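Local coordinates for glycoside hydrolase, GH17 family (Formosa sp. Hel1_33_131, PDB 6FCG), which probably hydrolyses internal beta-1,3-glucosidic bonds of the algal storage glucan laminarin as a family 17 endo-laminarinase, at residues K268-A273 with E418-K423; Y243-T248 with K322-Y327; K230-V235 with A289-S294; S283-V288 with I301-T306. All coordinates share one frame; numbering follows the deposited sequence.

Interaction 1: K268-A273 with E418-K423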
loop_
_atom_site.group_PDB
_atom_site.type_symbol
_atom_site.label_atom_id
_atom_site.label_comp_id
_atom_site.label_asym_id
_atom_site.label_seq_id
_atom_site.Cartn_x
_atom_site.Cartn_y
_atom_site.Cartn_z
ATOM N N LYS A 268 4.238 0.023 -32.218
ATOM C CA LYS A 268 3.195 -0.926 -32.619
ATOM C C LYS A 268 2.286 -1.286 -31.470
ATOM O O LYS A 268 1.077 -1.384 -31.655
ATOM C CB LYS A 268 3.787 -2.204 -33.285
ATOM C CG LYS A 268 3.894 -1.966 -34.796
ATOM C CD LYS A 268 4.777 -2.892 -35.602
ATOM C CE LYS A 268 4.711 -2.544 -37.096
ATOM N NZ LYS A 268 6.065 -2.480 -37.725
ATOM N N ARG A 269 2.866 -1.438 -30.282
ATOM C CA ARG A 269 2.087 -1.674 -29.072
ATOM C C ARG A 269 1.032 -0.590 -28.799
ATOM O O ARG A 269 -0.109 -0.907 -28.447
ATOM C CB ARG A 269 3.012 -1.831 -27.871
ATOM C CG ARG A 269 3.631 -3.208 -27.833
ATOM C CD ARG A 269 5.133 -3.251 -27.527
ATOM N NE ARG A 269 5.466 -3.154 -26.143
ATOM C CZ ARG A 269 6.631 -2.720 -25.659
ATOM N NH1 ARG A 269 7.682 -2.346 -26.414
ATOM N NH2 ARG A 269 6.728 -2.686 -24.351
ATOM N N ILE A 270 1.426 0.672 -28.951
ATOM C CA ILE A 270 0.499 1.783 -28.794
ATOM C C ILE A 270 -0.590 1.744 -29.882
ATOM O O ILE A 270 -1.769 1.835 -29.560
ATOM C CB ILE A 270 1.241 3.145 -28.723
ATOM C CG1 ILE A 270 1.978 3.231 -27.391
ATOM C CG2 ILE A 270 0.264 4.312 -28.838
ATOM C CD1 ILE A 270 2.861 4.444 -27.232
ATOM N N ASP A 271 -0.195 1.594 -31.150
ATOM C CA ASP A 271 -1.157 1.494 -32.260
ATOM C C ASP A 271 -2.230 0.424 -32.026
ATOM O O ASP A 271 -3.416 0.688 -32.197
ATOM C CB ASP A 271 -0.449 1.225 -33.597
ATOM C CG ASP A 271 0.250 2.464 -34.176
ATOM O OD1 ASP A 271 -0.162 3.603 -33.865
ATOM O OD2 ASP A 271 1.209 2.288 -34.982
ATOM N N ILE A 272 -1.809 -0.765 -31.629
ATOM C CA ILE A 272 -2.716 -1.905 -31.407
ATOM C C ILE A 272 -3.645 -1.619 -30.251
ATOM O O ILE A 272 -4.834 -1.922 -30.318
ATOM C CB ILE A 272 -1.917 -3.217 -31.127
ATOM C CG1 ILE A 272 -1.337 -3.741 -32.424
ATOM C CG2 ILE A 272 -2.771 -4.320 -30.502
ATOM C CD1 ILE A 272 -0.145 -4.647 -32.219
ATOM N N ALA A 273 -3.095 -1.065 -29.174
ATOM C CA ALA A 273 -3.888 -0.787 -27.987
ATOM C C ALA A 273 -4.927 0.304 -28.271
ATOM O O ALA A 273 -6.092 0.161 -27.883
ATOM C CB ALA A 273 -2.993 -0.372 -26.837
ATOM N N GLU A 418 3.928 7.176 -21.775
ATOM C CA GLU A 418 4.102 5.840 -21.228
ATOM C C GLU A 418 3.309 4.837 -22.044
ATOM O O GLU A 418 2.368 5.203 -22.729
ATOM C CB GLU A 418 3.669 5.818 -19.767
ATOM C CG GLU A 418 4.462 6.814 -18.920
ATOM C CD GLU A 418 4.287 6.640 -17.431
ATOM O OE1 GLU A 418 4.069 7.685 -16.793
ATOM O OE2 GLU A 418 4.337 5.511 -16.904
ATOM N N LEU A 419 3.717 3.571 -21.983
ATOM C CA LEU A 419 2.977 2.486 -22.641
ATOM C C LEU A 419 1.797 2.022 -21.803
ATOM O O LEU A 419 1.793 2.180 -20.586
ATOM C CB LEU A 419 3.863 1.275 -22.958
ATOM C CG LEU A 419 4.761 1.543 -24.167
ATOM C CD1 LEU A 419 6.170 1.861 -23.711
ATOM C CD2 LEU A 419 4.778 0.358 -25.103
ATOM N N PRO A 420 0.793 1.421 -22.462
ATOM C CA PRO A 420 -0.293 0.841 -21.684
ATOM C C PRO A 420 0.227 -0.284 -20.783
ATOM O O PRO A 420 1.260 -0.869 -21.071
ATOM C CB PRO A 420 -1.240 0.299 -22.748
ATOM C CG PRO A 420 -0.897 1.028 -24.008
ATOM C CD PRO A 420 0.550 1.352 -23.918
ATOM N N PRO A 421 -0.483 -0.574 -19.691
ATOM C CA PRO A 421 -0.011 -1.623 -18.823
ATOM C C PRO A 421 -0.065 -2.993 -19.511
ATOM O O PRO A 421 -0.967 -3.268 -20.303
ATOM C CB PRO A 421 -0.985 -1.554 -17.634
ATOM C CG PRO A 421 -2.248 -1.029 -18.215
ATOM C CD PRO A 421 -1.828 -0.090 -19.307
ATOM N N VAL A 422 0.910 -3.839 -19.182
ATOM C CA VAL A 422 0.963 -5.219 -19.643
ATOM C C VAL A 422 -0.114 -6.063 -18.929
ATOM O O VAL A 422 -0.290 -5.941 -17.732
ATOM C CB VAL A 422 2.375 -5.803 -19.398
ATOM C CG1 VAL A 422 2.385 -7.328 -19.573
ATOM C CG2 VAL A 422 3.380 -5.137 -20.338
ATOM N N LYS A 423 -0.883 -6.849 -19.690
ATOM C CA LYS A 423 -1.900 -7.759 -19.094
ATOM C C LYS A 423 -1.732 -9.189 -19.621
ATOM O O LYS A 423 -1.211 -9.441 -20.700
ATOM C CB LYS A 423 -3.340 -7.270 -19.296
ATOM C CG LYS A 423 -3.545 -5.882 -18.744
ATOM C CD LYS A 423 -4.975 -5.554 -18.353
ATOM C CE LYS A 423 -5.044 -4.068 -18.023
ATOM N NZ LYS A 423 -6.407 -3.572 -17.752
#

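Interaction 2: Y243-T248 with K322-Y327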
loop_
_atom_site.group_PDB
_atom_site.type_symbol
_atom_site.label_atom_id
_atom_site.label_comp_id
_atom_site.label_asym_id
_atom_site.label_seq_id
_atom_site.Cartn_x
_atom_site.Cartn_y
_atom_site.Cartn_z
ATOM N N TYR A 243 -17.110 6.719 -24.262
ATOM C CA TYR A 243 -15.841 7.173 -23.678
ATOM C C TYR A 243 -14.886 6.055 -23.279
ATOM O O TYR A 243 -14.725 5.747 -22.105
ATOM C CB TYR A 243 -16.118 8.095 -22.481
ATOM C CG TYR A 243 -16.216 9.576 -22.842
ATOM C CD1 TYR A 243 -15.065 10.331 -23.031
ATOM C CD2 TYR A 243 -17.462 10.202 -22.996
ATOM C CE1 TYR A 243 -15.142 11.668 -23.359
ATOM C CE2 TYR A 243 -17.564 11.543 -23.330
ATOM C CZ TYR A 243 -16.403 12.272 -23.513
ATOM O OH TYR A 243 -16.449 13.604 -23.816
ATOM N N PRO A 244 -14.224 5.444 -24.275
ATOM C CA PRO A 244 -13.181 4.459 -23.979
ATOM C C PRO A 244 -12.137 4.971 -22.970
ATOM O O PRO A 244 -11.733 4.194 -22.103
ATOM C CB PRO A 244 -12.538 4.175 -25.356
ATOM C CG PRO A 244 -13.454 4.721 -26.370
ATOM C CD PRO A 244 -14.581 5.452 -25.712
ATOM N N MET A 245 -11.692 6.232 -23.093
ATOM C CA MET A 245 -10.645 6.753 -22.201
ATOM C C MET A 245 -11.008 6.506 -20.748
ATOM O O MET A 245 -10.222 5.996 -19.982
ATOM C CB MET A 245 -10.400 8.239 -22.410
ATOM C CG MET A 245 -9.137 8.737 -21.712
ATOM S SD MET A 245 -9.347 10.284 -20.817
ATOM C CE MET A 245 -10.504 9.862 -19.534
ATOM N N HIS A 246 -12.231 6.856 -20.382
ATOM C CA HIS A 246 -12.707 6.611 -19.029
ATOM C C HIS A 246 -12.744 5.137 -18.685
ATOM O O HIS A 246 -12.436 4.774 -17.568
ATOM C CB HIS A 246 -14.078 7.255 -18.818
ATOM C CG HIS A 246 -14.003 8.739 -18.720
ATOM N ND1 HIS A 246 -14.518 9.588 -19.676
ATOM C CD2 HIS A 246 -13.417 9.528 -17.797
ATOM C CE1 HIS A 246 -14.283 10.840 -19.326
ATOM N NE2 HIS A 246 -13.617 10.829 -18.187
ATOM N N ASP A 247 -13.154 4.307 -19.636
ATOM C CA ASP A 247 -13.234 2.893 -19.396
ATOM C C ASP A 247 -11.872 2.214 -19.284
ATOM O O ASP A 247 -11.787 1.155 -18.671
ATOM C CB ASP A 247 -14.165 2.209 -20.413
ATOM C CG ASP A 247 -15.647 2.495 -20.142
ATOM O OD1 ASP A 247 -15.988 2.956 -19.033
ATOM O OD2 ASP A 247 -16.496 2.227 -21.018
ATOM N N THR A 248 -10.786 2.839 -19.733
ATOM C CA THR A 248 -9.436 2.324 -19.377
ATOM C C THR A 248 -9.215 2.164 -17.849
ATOM O O THR A 248 -8.319 1.413 -17.424
ATOM C CB THR A 248 -8.266 3.169 -19.886
ATOM O OG1 THR A 248 -8.269 4.463 -19.264
ATOM C CG2 THR A 248 -8.319 3.291 -21.376
ATOM N N LYS A 322 -2.411 4.920 -17.619
ATOM C CA LYS A 322 -1.427 5.329 -18.660
ATOM C C LYS A 322 -2.080 5.721 -19.998
ATOM O O LYS A 322 -1.482 5.548 -21.059
ATOM C CB LYS A 322 -0.367 4.235 -18.920
ATOM C CG LYS A 322 0.172 3.501 -17.712
ATOM C CD LYS A 322 1.180 4.304 -16.943
ATOM C CE LYS A 322 1.876 3.331 -16.009
ATOM N NZ LYS A 322 2.418 3.971 -14.800
ATOM N N ALA A 323 -3.291 6.243 -19.944
ATOM C CA ALA A 323 -4.028 6.599 -21.148
ATOM C C ALA A 323 -3.707 8.000 -21.657
ATOM O O ALA A 323 -3.550 8.207 -22.849
ATOM C CB ALA A 323 -5.513 6.487 -20.873
ATOM N N THR A 324 -3.577 8.952 -20.750
ATOM C CA THR A 324 -3.539 10.344 -21.114
ATOM C C THR A 324 -2.158 10.896 -21.500
ATOM O O THR A 324 -1.245 10.883 -20.700
ATOM C CB THR A 324 -4.061 11.202 -19.966
ATOM O OG1 THR A 324 -3.315 10.928 -18.778
ATOM C CG2 THR A 324 -5.518 10.907 -19.730
ATOM N N ASP A 325 -2.065 11.385 -22.739
ATOM C CA ASP A 325 -0.948 12.185 -23.265
ATOM C C ASP A 325 -1.343 12.656 -24.670
ATOM O O ASP A 325 -2.301 12.126 -25.246
ATOM C CB ASP A 325 0.382 11.395 -23.285
ATOM C CG ASP A 325 0.298 10.132 -24.127
ATOM O OD1 ASP A 325 0.161 10.268 -25.366
ATOM O OD2 ASP A 325 0.387 9.012 -23.547
ATOM N N GLU A 326 -0.596 13.592 -25.245
ATOM C CA GLU A 326 -0.984 14.183 -26.522
ATOM C C GLU A 326 -0.892 13.246 -27.717
ATOM O O GLU A 326 -1.601 13.444 -28.731
ATOM C CB GLU A 326 -0.173 15.425 -26.810
ATOM C CG GLU A 326 -0.479 16.561 -25.845
ATOM C CD GLU A 326 0.257 17.859 -26.152
ATOM O OE1 GLU A 326 0.744 18.040 -27.294
ATOM O OE2 GLU A 326 0.337 18.709 -25.246
ATOM N N TYR A 327 -0.031 12.231 -27.611
ATOM C CA TYR A 327 0.161 11.266 -28.693
ATOM C C TYR A 327 -1.038 10.333 -28.797
ATOM O O TYR A 327 -1.592 10.113 -29.879
ATOM C CB TYR A 327 1.462 10.478 -28.474
ATOM C CG TYR A 327 1.842 9.502 -29.573
ATOM C CD1 TYR A 327 1.984 9.928 -30.894
ATOM C CD2 TYR A 327 2.130 8.174 -29.286
ATOM C CE1 TYR A 327 2.363 9.046 -31.902
ATOM C CE2 TYR A 327 2.515 7.291 -30.287
ATOM C CZ TYR A 327 2.634 7.734 -31.587
ATOM O OH TYR A 327 3.012 6.858 -32.562
#

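Interaction 3: K230-V235 with A289-S294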
loop_
_atom_site.group_PDB
_atom_site.type_symbol
_atom_site.label_atom_id
_atom_site.label_comp_id
_atom_site.label_asym_id
_atom_site.label_seq_id
_atom_site.Cartn_x
_atom_site.Cartn_y
_atom_site.Cartn_z
ATOM N N LYS A 230 -40.636 5.635 -26.760
ATOM C CA LYS A 230 -41.355 6.802 -27.259
ATOM C C LYS A 230 -40.409 7.958 -27.567
ATOM O O LYS A 230 -40.635 8.692 -28.543
ATOM C CB LYS A 230 -42.427 7.293 -26.267
ATOM C CG LYS A 230 -43.513 6.274 -25.975
ATOM C CD LYS A 230 -44.788 6.901 -25.453
ATOM C CE LYS A 230 -45.657 5.805 -24.873
ATOM N NZ LYS A 230 -45.735 5.961 -23.432
ATOM N N LEU A 231 -39.376 8.125 -26.736
ATOM C CA LEU A 231 -38.368 9.140 -26.978
ATOM C C LEU A 231 -37.591 8.879 -28.256
ATOM O O LEU A 231 -37.344 9.793 -29.035
ATOM C CB LEU A 231 -37.386 9.216 -25.806
ATOM C CG LEU A 231 -36.242 10.224 -25.965
ATOM C CD1 LEU A 231 -36.769 11.646 -26.046
ATOM C CD2 LEU A 231 -35.288 10.096 -24.804
ATOM N N ILE A 232 -37.208 7.626 -28.467
ATOM C CA ILE A 232 -36.542 7.226 -29.703
ATOM C C ILE A 232 -37.419 7.504 -30.932
ATOM O O ILE A 232 -36.880 7.890 -31.961
ATOM C CB ILE A 232 -36.097 5.756 -29.663
ATOM C CG1 ILE A 232 -34.954 5.593 -28.660
ATOM C CG2 ILE A 232 -35.632 5.276 -31.028
ATOM C CD1 ILE A 232 -34.782 4.187 -28.142
ATOM N N GLU A 233 -38.745 7.311 -30.821
ATOM C CA GLU A 233 -39.706 7.722 -31.874
ATOM C C GLU A 233 -39.767 9.222 -32.064
ATOM O O GLU A 233 -39.851 9.672 -33.173
ATOM C CB GLU A 233 -41.175 7.234 -31.619
ATOM C CG GLU A 233 -41.473 5.732 -31.999
ATOM C CD GLU A 233 -41.427 5.379 -33.496
ATOM O OE1 GLU A 233 -40.884 6.114 -34.332
ATOM O OE2 GLU A 233 -41.878 4.269 -33.847
ATOM N N ALA A 234 -39.759 9.990 -30.982
ATOM C CA ALA A 234 -39.995 11.434 -31.060
ATOM C C ALA A 234 -38.826 12.236 -31.606
ATOM O O ALA A 234 -39.053 13.226 -32.293
ATOM C CB ALA A 234 -40.396 11.979 -29.700
ATOM N N VAL A 235 -37.588 11.832 -31.317
ATOM C CA VAL A 235 -36.401 12.600 -31.776
ATOM C C VAL A 235 -36.176 12.480 -33.278
ATOM O O VAL A 235 -36.623 11.521 -33.895
ATOM C CB VAL A 235 -35.078 12.200 -31.049
ATOM C CG1 VAL A 235 -35.172 12.520 -29.576
ATOM C CG2 VAL A 235 -34.694 10.747 -31.267
ATOM N N ALA A 289 -27.510 1.164 -32.193
ATOM C CA ALA A 289 -28.138 0.843 -33.480
ATOM C C ALA A 289 -28.906 -0.487 -33.455
ATOM O O ALA A 289 -29.996 -0.571 -33.996
ATOM C CB ALA A 289 -27.108 0.827 -34.610
ATOM N N SER A 290 -28.329 -1.508 -32.825
ATOM C CA SER A 290 -29.005 -2.798 -32.614
ATOM C C SER A 290 -30.265 -2.695 -31.791
ATOM O O SER A 290 -31.270 -3.347 -32.090
ATOM C CB SER A 290 -28.084 -3.787 -31.927
ATOM O OG SER A 290 -27.113 -4.218 -32.835
ATOM N N TYR A 291 -30.218 -1.882 -30.748
ATOM C CA TYR A 291 -31.384 -1.730 -29.894
ATOM C C TYR A 291 -32.566 -1.098 -30.640
ATOM O O TYR A 291 -33.695 -1.589 -30.518
ATOM C CB TYR A 291 -31.068 -0.961 -28.589
ATOM C CG TYR A 291 -32.289 -0.922 -27.692
ATOM C CD1 TYR A 291 -32.803 -2.099 -27.146
ATOM C CD2 TYR A 291 -32.954 0.263 -27.442
ATOM C CE1 TYR A 291 -33.938 -2.081 -26.358
ATOM C CE2 TYR A 291 -34.084 0.290 -26.658
ATOM C CZ TYR A 291 -34.575 -0.885 -26.122
ATOM O OH TYR A 291 -35.705 -0.839 -25.356
ATOM N N ILE A 292 -32.317 -0.045 -31.415
ATOM C CA ILE A 292 -33.415 0.653 -32.118
ATOM C C ILE A 292 -33.942 -0.244 -33.245
ATOM O O ILE A 292 -35.145 -0.320 -33.453
ATOM C CB ILE A 292 -33.133 2.120 -32.561
ATOM C CG1 ILE A 292 -32.204 2.170 -33.789
ATOM C CG2 ILE A 292 -32.655 2.961 -31.350
ATOM C CD1 ILE A 292 -31.601 3.516 -34.150
ATOM N N LYS A 293 -33.055 -0.997 -33.895
ATOM C CA LYS A 293 -33.467 -1.995 -34.888
ATOM C C LYS A 293 -34.415 -3.031 -34.275
ATOM O O LYS A 293 -35.424 -3.357 -34.877
ATOM C CB LYS A 293 -32.258 -2.703 -35.514
ATOM C CG LYS A 293 -32.612 -3.481 -36.772
ATOM C CD LYS A 293 -31.433 -4.285 -37.302
ATOM C CE LYS A 293 -31.740 -4.813 -38.697
ATOM N NZ LYS A 293 -30.714 -5.792 -39.146
ATOM N N SER A 294 -34.109 -3.501 -33.065
ATOM C CA SER A 294 -34.979 -4.454 -32.341
ATOM C C SER A 294 -36.366 -3.880 -32.009
ATOM O O SER A 294 -37.307 -4.620 -31.884
ATOM C CB SER A 294 -34.299 -4.960 -31.056
ATOM O OG SER A 294 -34.555 -4.108 -29.943
#

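Interaction 4: S283-V288 with I301-T306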
loop_
_atom_site.group_PDB
_atom_site.type_symbol
_atom_site.label_atom_id
_atom_site.label_comp_id
_atom_site.label_asym_id
_atom_site.label_seq_id
_atom_site.Cartn_x
_atom_site.Cartn_y
_atom_site.Cartn_z
ATOM N N SER A 283 -18.279 -0.379 -30.971
ATOM C CA SER A 283 -19.190 -1.393 -30.403
ATOM C C SER A 283 -20.319 -0.796 -29.604
ATOM O O SER A 283 -21.458 -1.283 -29.691
ATOM C CB SER A 283 -18.451 -2.375 -29.482
ATOM O OG SER A 283 -17.879 -3.413 -30.231
ATOM N N GLN A 284 -19.991 0.225 -28.802
ATOM C CA GLN A 284 -21.003 0.914 -27.999
ATOM C C GLN A 284 -22.008 1.663 -28.868
ATOM O O GLN A 284 -23.213 1.603 -28.617
ATOM C CB GLN A 284 -20.362 1.837 -26.961
ATOM C CG GLN A 284 -19.585 1.050 -25.927
ATOM C CD GLN A 284 -19.202 1.838 -24.700
ATOM O OE1 GLN A 284 -19.011 3.072 -24.717
ATOM N NE2 GLN A 284 -19.105 1.121 -23.587
ATOM N N SER A 285 -21.513 2.361 -29.891
ATOM C CA SER A 285 -22.406 3.008 -30.859
ATOM C C SER A 285 -23.302 1.972 -31.568
ATOM O O SER A 285 -24.510 2.170 -31.664
ATOM C CB SER A 285 -21.589 3.814 -31.872
ATOM O OG SER A 285 -22.427 4.377 -32.866
ATOM N N ASP A 286 -22.698 0.881 -32.026
ATOM C CA ASP A 286 -23.430 -0.171 -32.747
ATOM C C ASP A 286 -24.501 -0.853 -31.878
ATOM O O ASP A 286 -25.561 -1.253 -32.375
ATOM C CB ASP A 286 -22.463 -1.238 -33.336
ATOM C CG ASP A 286 -21.718 -0.746 -34.567
ATOM O OD1 ASP A 286 -22.000 0.377 -35.058
ATOM O OD2 ASP A 286 -20.811 -1.454 -35.042
ATOM N N SER A 287 -24.208 -0.984 -30.576
ATOM C CA SER A 287 -25.150 -1.512 -29.593
ATOM C C SER A 287 -26.427 -0.672 -29.514
ATOM O O SER A 287 -27.514 -1.217 -29.397
ATOM C CB SER A 287 -24.474 -1.581 -28.233
ATOM O OG SER A 287 -25.253 -2.343 -27.357
ATOM N N VAL A 288 -26.295 0.642 -29.657
ATOM C CA VAL A 288 -27.455 1.539 -29.774
ATOM C C VAL A 288 -28.232 1.294 -31.087
ATOM O O VAL A 288 -29.468 1.209 -31.083
ATOM C CB VAL A 288 -27.075 3.043 -29.661
ATOM C CG1 VAL A 288 -28.322 3.940 -29.726
ATOM C CG2 VAL A 288 -26.333 3.334 -28.351
ATOM N N ILE A 301 -28.015 7.792 -36.179
ATOM C CA ILE A 301 -27.237 7.939 -34.975
ATOM C C ILE A 301 -26.024 8.788 -35.333
ATOM O O ILE A 301 -25.347 8.535 -36.350
ATOM C CB ILE A 301 -26.793 6.573 -34.434
ATOM C CG1 ILE A 301 -28.025 5.785 -33.990
ATOM C CG2 ILE A 301 -25.847 6.753 -33.252
ATOM C CD1 ILE A 301 -27.774 4.315 -33.838
ATOM N N HIS A 302 -25.749 9.771 -34.471
ATOM C CA HIS A 302 -24.506 10.568 -34.527
ATOM C C HIS A 302 -23.792 10.571 -33.185
ATOM O O HIS A 302 -24.404 10.381 -32.141
ATOM C CB HIS A 302 -24.824 11.970 -35.017
ATOM C CG HIS A 302 -25.368 11.976 -36.412
ATOM N ND1 HIS A 302 -24.582 11.651 -37.489
ATOM C CD2 HIS A 302 -26.618 12.149 -36.902
ATOM C CE1 HIS A 302 -25.305 11.664 -38.592
ATOM N NE2 HIS A 302 -26.546 11.966 -38.263
ATOM N N ILE A 303 -22.480 10.759 -33.211
ATOM C CA ILE A 303 -21.700 10.813 -31.982
ATOM C C ILE A 303 -21.710 12.234 -31.448
ATOM O O ILE A 303 -21.071 13.128 -31.985
ATOM C CB ILE A 303 -20.266 10.283 -32.169
ATOM C CG1 ILE A 303 -20.295 8.858 -32.769
ATOM C CG2 ILE A 303 -19.511 10.280 -30.840
ATOM C CD1 ILE A 303 -21.128 7.837 -32.000
ATOM N N GLY A 304 -22.430 12.414 -30.356
ATOM C CA GLY A 304 -22.513 13.696 -29.685
ATOM C C GLY A 304 -21.344 14.033 -28.774
ATOM O O GLY A 304 -21.162 15.208 -28.428
ATOM N N GLU A 305 -20.612 13.023 -28.313
ATOM C CA GLU A 305 -19.496 13.279 -27.435
ATOM C C GLU A 305 -18.577 12.068 -27.346
ATOM O O GLU A 305 -19.008 10.972 -27.046
ATOM C CB GLU A 305 -19.970 13.741 -26.037
ATOM C CG GLU A 305 -19.034 14.755 -25.359
ATOM C CD GLU A 305 -19.465 15.124 -23.941
ATOM O OE1 GLU A 305 -18.756 14.723 -22.970
ATOM O OE2 GLU A 305 -20.520 15.795 -23.765
ATOM N N THR A 306 -17.304 12.296 -27.621
ATOM C CA THR A 306 -16.237 11.385 -27.221
ATOM C C THR A 306 -14.927 12.172 -27.214
ATOM O O THR A 306 -14.814 13.185 -27.896
ATOM C CB THR A 306 -16.131 10.155 -28.132
ATOM O OG1 THR A 306 -15.229 9.213 -27.543
ATOM C CG2 THR A 306 -15.617 10.529 -29.528
#

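Interaction 1: K268-A273 with E418-K423
Two bends in the side chain of R269, at chi2 (135°) and chi3 (81°), fold its guanidinium back over L419. CG lies anti to the carbonyl carbon (chi1 -78°), which starts the chain on the side of the backbone N. As a result L419 CD2 sits over the centre of the guanidinium face, 3.6 Å from R269 CZ, with R269 NE and R269 NH2 each 3.7 Å from the same methyl. The aliphatic root shares in this, R269 CB lying 3.9 Å from L419 CD2. No hydrogen bond crosses between the segments; the planar cation offers its face to an apolar branch. Its NH1 has polar partners elsewhere: a salt bridge with E416 of the second subunit and a weak hydrogen bond to L264 O. A methionine in place of R269 would probably leave that E416 without its charge partner and take the flat lid off the L419 methyl. Beside this, the ring of P420 packs against the helix, its CG 3.8 Å from A273 CB and its CD 4.2 Å from I270 CG1. I270 and L419 also pack on L415 of the second subunit. The contact thus ties the C-terminal tail, just before strand 422-423 pairs in parallel with strand 257-258, to the start of the long helix 266-294 of a TIM-barrel fold, at a subunit interface.

Interaction 2: Y243-T248 with K322-Y327
T248 OG1 is held by two polar partners and also faces A323 across the contact. It donates to M245 O over 2.6 Å, one turn back in its own helix, lying in the carbonyl plane with a C=O...donor angle of 156°, and it is hydrogen-bonded to S321 OG from the loop leading into 322-327. The torsion that permits this (chi1 65°) sets OG1 between the backbone N and the carbonyl carbon, where it can turn back to M245 O while A323 CB lies 3.8 Å from it. Replacing T248 by valine would probably leave S321 OG without this mate and cut a side-chain tie between the helix and the loop. The remaining meetings are apolar or nearly so. M245 sends its chain out anti to the backbone N, then bends at chi2 and chi3; CG comes 4.3 Å from A323 CB, and SD reaches 4.0 Å from T324 CG2. Beyond the sulfur, M245 CE rests 3.4 Å above the H246 ring plane, offset toward the rim. T324 turns its methyl to the sulfur and its hydroxyl to Y316 O. Immediately after, D325 caps helix 326-342: OD1 accepts a weak bond from Y327 N and another hydrogen bond from K328 N. No hydrogen bond links the two segments directly, so their contact depends on small methyl and thioether groups, while the hydroxyl of buried T248 is satisfied by M245 O and S321 OG, and that of T324 by Y316 O.

Interaction 3: K230-V235 with A289-S294
Two outer helices of the (beta/alpha) barrel, 226-234 and the C-terminal part of 266-294, meet through I232, Y291 and I292. The nearest CA atoms, those of I232 and I292, are 7.7 Å apart, and branched side chains fill the interface. The methyls I232 CG2 and I292 CG2 touch at 3.8 Å, and I232 CD1 lies 4.0 Å from the same I292 CG2, so both branches of I232 close on one methyl. In I292 the longer branch, CG1, stands between the backbone N and the carbonyl carbon (chi1 75°); this puts CG2 anti to the carbonyl carbon, on the side of the opposing helix. I232 CD1 also reaches the edge of the Y291 ring, near its plane, 4.2 Å from CE2. That ring is also stacked on H224. Within helix 266-294, S294 OG donates to Y291 O over 2.7 Å, tilted 19° from the carbonyl plane, a bond within one turn of the same segment. On the opposing helix, I232 O and V235 O both receive a hydrogen bond from K299 NZ. W216 of helix 214-218 packs on I232 as well, L231 turns to helix 182-197, and I292 rests on I301 of strand 301-305, placing the contact between adjacent barrel helices and the sheet beneath.

Interaction 4: S283-V288 with I301-T306
Helix 283-288 runs across strand 301-305 at 138° between their N-to-C directions, the two axes 9.7 Å apart at closest, with S285 CA and I303 CA 7.9 Å from each other. S285 and V288, one turn apart, face the strand. The hydroxyl of S285 is carried out anti to the backbone N (chi1 176°) and ends against methyl groups: OG is 3.8 Å from I303 CD1 and 4.2 Å from I301 CG2. I303 CD1 also lies 4.1 Å from S285 CB, so this methyl lies against both atoms of the short side chain. Next to it, I301 CD1 slides against V288, 4.2 Å from CG1 and 4.1 Å from the backbone carbon C, an approach that takes the end of the isoleucine down to the helix main chain. W339 of helix 326-342 touches both S285 and I303, while V288 leans on L238 and V240 of the adjacent strand 238-241. Beyond I303, E305 has its polar partners outside the contact, in a salt bridge with R87 and a hydrogen bond to Y89, at the C-terminal end of a strand that in related family 17 barrels carries a catalytic glutamate. Between helix and strand no hydrogen bond forms; the fit rests on van der Waals packing of isoleucine methyls against a serine hydroxyl, a valine and the helix main chain.

How the interactions relate
Helix 266-294 links three of the contacts: interaction 1 uses its N-terminal part, interaction 4 its middle and interaction 3 its last turns, and interactions 1 and 3 are about 36 Å apart between centres. Interactions 3 and 4 adjoin through I301, whose CD1 is 3.5 Å from A289 CA and 3.9 Å from I292 CD1. At the other end, interactions 1 and 2 lie about 11 Å apart between centres and meet where I270 CG2 packs 4.0 Å from Y327 CE2. Interaction 2 approaches interaction 4 at the probable active-site end of the barrel, where Y243 OH stands 2.7 Å from E305 OE1 in a probable hydrogen bond.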